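Local structure of hypothetical protein PH1819 (Pyrococcus horikoshii, 2EEN) at residues Y115-T123 / K152-L160. The protein is of unknown function but, as a CYTH-domain protein related to class IV adenylyl cyclases, probably binds a triphosphate-bearing or similar phosphorylated ligand. Sequence-based numbering, arbitrary orientation.
Sequences YVEKGVTIT and KLEKILREL
Apolar helix-on-sheet packing joins Val116, Val120 and Ile122, on the hairpin of strands 102-117 and 120-127, to helix 146-160 on the outside of the CYTH-domain antiparallel sheet. A type II turn from Glu117 to Val120 links the strands, and a classic beta bulge sets Val116 and Glu117 both against Val120, so that the side chains of all three start out toward the helix. Ile156 lies among them: its CD1 meets Val116 CG1 tip to tip at 4.0 Å and also touches Val120 CG1. Leu153 slides past Val120, Leu153 CD1 to Val120 CG1 4.2 Å. At the turn end a salt bridge joins Glu117 to the extended arm of Lys152, OE2 to NZ 2.7 Å, although the carboxylate is modelled too close to the lysine chain and the exact geometry is doubtful. Replacing Glu117 by an alanine removes the carboxylate and would probably leave the Lys152 ammonium without this partner. Farther along, Phe22 and Val18 also pack on Ile122, whose chi1 of -89° sets CG1 beside the backbone N and sends CD1 out to the helix. There CD1 touches Ile156 CG2 and Leu157 CD2, and presses tightly on Leu160 CD1 at 3.5 Å.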
loop_
_atom_site.group_PDB
_atom_site.type_symbol
_atom_site.label_atom_id
_atom_site.label_comp_id
_atom_site.label_asym_id
_atom_site.label_seq_id
_atom_site.Cartn_x
_atom_site.Cartn_y
_atom_site.Cartn_z
ATOM N N TYR A 115 -22.693 -16.246 10.672
ATOM C CA TYR A 115 -22.844 -16.978 9.423
ATOM C C TYR A 115 -24.331 -17.065 9.076
ATOM O O TYR A 115 -25.121 -17.564 9.867
ATOM C CB TYR A 115 -22.289 -18.394 9.590
ATOM C CG TYR A 115 -22.481 -19.278 8.378
ATOM C CD1 TYR A 115 -21.538 -19.308 7.355
ATOM C CD2 TYR A 115 -23.610 -20.087 8.255
ATOM C CE1 TYR A 115 -21.711 -20.130 6.240
ATOM C CE2 TYR A 115 -23.791 -20.909 7.140
ATOM C CZ TYR A 115 -22.840 -20.924 6.146
ATOM O OH TYR A 115 -23.015 -21.743 5.055
ATOM N N VAL A 116 -24.716 -16.572 7.901
ATOM C CA VAL A 116 -26.117 -16.627 7.481
ATOM C C VAL A 116 -26.320 -17.813 6.557
ATOM O O VAL A 116 -27.154 -18.685 6.814
ATOM C CB VAL A 116 -26.525 -15.337 6.758
ATOM C CG1 VAL A 116 -27.946 -15.461 6.205
ATOM C CG2 VAL A 116 -26.444 -14.182 7.726
ATOM N N GLU A 117 -25.565 -17.825 5.467
ATOM C CA GLU A 117 -25.604 -18.919 4.512
ATOM C C GLU A 117 -24.287 -18.903 3.768
ATOM O O GLU A 117 -23.428 -18.070 4.044
ATOM C CB GLU A 117 -26.800 -18.804 3.563
ATOM C CG GLU A 117 -27.007 -17.464 2.920
ATOM C CD GLU A 117 -28.323 -17.413 2.164
ATOM O OE1 GLU A 117 -29.395 -17.412 2.812
ATOM O OE2 GLU A 117 -28.284 -17.393 0.921
ATOM N N LYS A 118 -24.100 -19.827 2.838
ATOM C CA LYS A 118 -22.828 -19.871 2.152
ATOM C C LYS A 118 -22.505 -18.541 1.494
ATOM O O LYS A 118 -23.258 -18.046 0.660
ATOM C CB LYS A 118 -22.817 -20.983 1.111
ATOM C CG LYS A 118 -21.457 -21.155 0.467
ATOM C CD LYS A 118 -21.431 -22.346 -0.468
ATOM C CE LYS A 118 -20.065 -22.501 -1.097
ATOM N NZ LYS A 118 -19.761 -21.369 -2.013
ATOM N N GLY A 119 -21.384 -17.961 1.900
ATOM C CA GLY A 119 -20.961 -16.702 1.321
ATOM C C GLY A 119 -21.726 -15.481 1.783
ATOM O O GLY A 119 -21.528 -14.398 1.236
ATOM N N VAL A 120 -22.595 -15.643 2.775
ATOM C CA VAL A 120 -23.362 -14.508 3.293
ATOM C C VAL A 120 -23.115 -14.368 4.785
ATOM O O VAL A 120 -23.326 -15.314 5.554
ATOM C CB VAL A 120 -24.865 -14.672 3.058
ATOM C CG1 VAL A 120 -25.596 -13.424 3.543
ATOM C CG2 VAL A 120 -25.138 -14.903 1.569
ATOM N N THR A 121 -22.671 -13.180 5.186
ATOM C CA THR A 121 -22.363 -12.913 6.578
ATOM C C THR A 121 -23.057 -11.659 7.095
ATOM O O THR A 121 -23.226 -10.688 6.366
ATOM C CB THR A 121 -20.837 -12.733 6.765
ATOM O OG1 THR A 121 -20.159 -13.885 6.251
ATOM C CG2 THR A 121 -20.487 -12.563 8.239
ATOM N N ILE A 122 -23.449 -11.699 8.360
ATOM C CA ILE A 122 -24.089 -10.561 9.007
ATOM C C ILE A 122 -23.183 -10.081 10.127
ATOM O O ILE A 122 -22.564 -10.884 10.819
ATOM C CB ILE A 122 -25.448 -10.958 9.618
ATOM C CG1 ILE A 122 -26.546 -10.782 8.575
ATOM C CG2 ILE A 122 -25.746 -10.118 10.871
ATOM C CD1 ILE A 122 -27.874 -11.327 9.026
ATOM N N THR A 123 -23.095 -8.771 10.311
ATOM C CA THR A 123 -22.282 -8.265 11.399
ATOM C C THR A 123 -23.094 -7.335 12.273
ATOM O O THR A 123 -23.896 -6.541 11.778
ATOM C CB THR A 123 -21.034 -7.522 10.887
ATOM O OG1 THR A 123 -21.426 -6.393 10.093
ATOM C CG2 THR A 123 -20.189 -8.457 10.046
ATOM N N LYS A 152 -31.840 -10.026 -2.137
ATOM C CA LYS A 152 -31.718 -11.170 -1.248
ATOM C C LYS A 152 -31.267 -10.738 0.144
ATOM O O LYS A 152 -31.836 -11.153 1.154
ATOM C CB LYS A 152 -30.714 -12.160 -1.832
ATOM C CG LYS A 152 -30.416 -13.335 -0.948
ATOM C CD LYS A 152 -29.274 -14.134 -1.528
ATOM C CE LYS A 152 -28.979 -15.340 -0.680
ATOM N NZ LYS A 152 -30.105 -16.317 -0.702
ATOM N N LEU A 153 -30.240 -9.898 0.195
ATOM C CA LEU A 153 -29.730 -9.437 1.477
ATOM C C LEU A 153 -30.688 -8.497 2.197
ATOM O O LEU A 153 -30.808 -8.543 3.423
ATOM C CB LEU A 153 -28.363 -8.770 1.294
ATOM C CG LEU A 153 -27.152 -9.705 1.424
ATOM C CD1 LEU A 153 -27.355 -10.982 0.618
ATOM C CD2 LEU A 153 -25.902 -8.967 0.959
ATOM N N GLU A 154 -31.378 -7.649 1.440
ATOM C CA GLU A 154 -32.318 -6.733 2.057
ATOM C C GLU A 154 -33.417 -7.553 2.719
ATOM O O GLU A 154 -33.861 -7.232 3.815
ATOM C CB GLU A 154 -32.933 -5.789 1.021
ATOM C CG GLU A 154 -33.677 -4.629 1.656
ATOM C CD GLU A 154 -34.378 -3.746 0.644
ATOM O OE1 GLU A 154 -33.753 -3.395 -0.380
ATOM O OE2 GLU A 154 -35.552 -3.391 0.881
ATOM N N LYS A 155 -33.845 -8.622 2.051
ATOM C CA LYS A 155 -34.891 -9.481 2.603
ATOM C C LYS A 155 -34.453 -10.111 3.921
ATOM O O LYS A 155 -35.211 -10.144 4.888
ATOM C CB LYS A 155 -35.275 -10.581 1.607
ATOM C CG LYS A 155 -36.336 -11.536 2.141
ATOM C CD LYS A 155 -36.859 -12.462 1.053
ATOM C CE LYS A 155 -38.118 -13.176 1.515
ATOM N NZ LYS A 155 -38.712 -14.018 0.441
ATOM N N ILE A 156 -33.218 -10.606 3.966
ATOM C CA ILE A 156 -32.697 -11.221 5.181
ATOM C C ILE A 156 -32.712 -10.232 6.347
ATOM O O ILE A 156 -33.145 -10.568 7.448
ATOM C CB ILE A 156 -31.264 -11.743 4.959
ATOM C CG1 ILE A 156 -31.296 -12.923 3.985
ATOM C CG2 ILE A 156 -30.649 -12.171 6.280
ATOM C CD1 ILE A 156 -29.933 -13.348 3.502
ATOM N N LEU A 157 -32.248 -9.010 6.105
ATOM C CA LEU A 157 -32.233 -8.005 7.161
ATOM C C LEU A 157 -33.633 -7.585 7.600
ATOM O O LEU A 157 -33.891 -7.430 8.793
ATOM C CB LEU A 157 -31.441 -6.773 6.719
ATOM C CG LEU A 157 -29.934 -7.020 6.656
ATOM C CD1 LEU A 157 -29.214 -5.715 6.376
ATOM C CD2 LEU A 157 -29.466 -7.622 7.976
ATOM N N ARG A 158 -34.538 -7.411 6.644
ATOM C CA ARG A 158 -35.894 -7.013 6.999
ATOM C C ARG A 158 -36.578 -8.116 7.799
ATOM O O ARG A 158 -37.382 -7.840 8.693
ATOM C CB ARG A 158 -36.696 -6.658 5.742
ATOM C CG ARG A 158 -36.338 -5.282 5.195
ATOM C CD ARG A 158 -37.268 -4.824 4.088
ATOM N NE ARG A 158 -37.075 -3.402 3.828
ATOM C CZ ARG A 158 -37.469 -2.435 4.654
ATOM N NH1 ARG A 158 -38.088 -2.735 5.789
ATOM N NH2 ARG A 158 -37.223 -1.166 4.356
ATOM N N GLU A 159 -36.237 -9.367 7.506
ATOM C CA GLU A 159 -36.824 -10.481 8.233
ATOM C C GLU A 159 -36.311 -10.528 9.669
ATOM O O GLU A 159 -36.891 -11.205 10.523
ATOM C CB GLU A 159 -36.520 -11.800 7.527
ATOM C CG GLU A 159 -37.253 -11.958 6.205
ATOM C CD GLU A 159 -38.741 -12.300 6.330
ATOM O OE1 GLU A 159 -39.275 -12.474 7.453
ATOM O OE2 GLU A 159 -39.370 -12.432 5.261
ATOM N N LEU A 160 -35.226 -9.805 9.933
ATOM C CA LEU A 160 -34.646 -9.745 11.270
ATOM C C LEU A 160 -35.169 -8.545 12.050
ATOM O O LEU A 160 -34.934 -8.425 13.252
ATOM C CB LEU A 160 -33.126 -9.668 11.176
ATOM C CG LEU A 160 -32.456 -10.943 10.668
ATOM C CD1 LEU A 160 -30.991 -10.656 10.361
ATOM C CD2 LEU A 160 -32.600 -12.049 11.706
#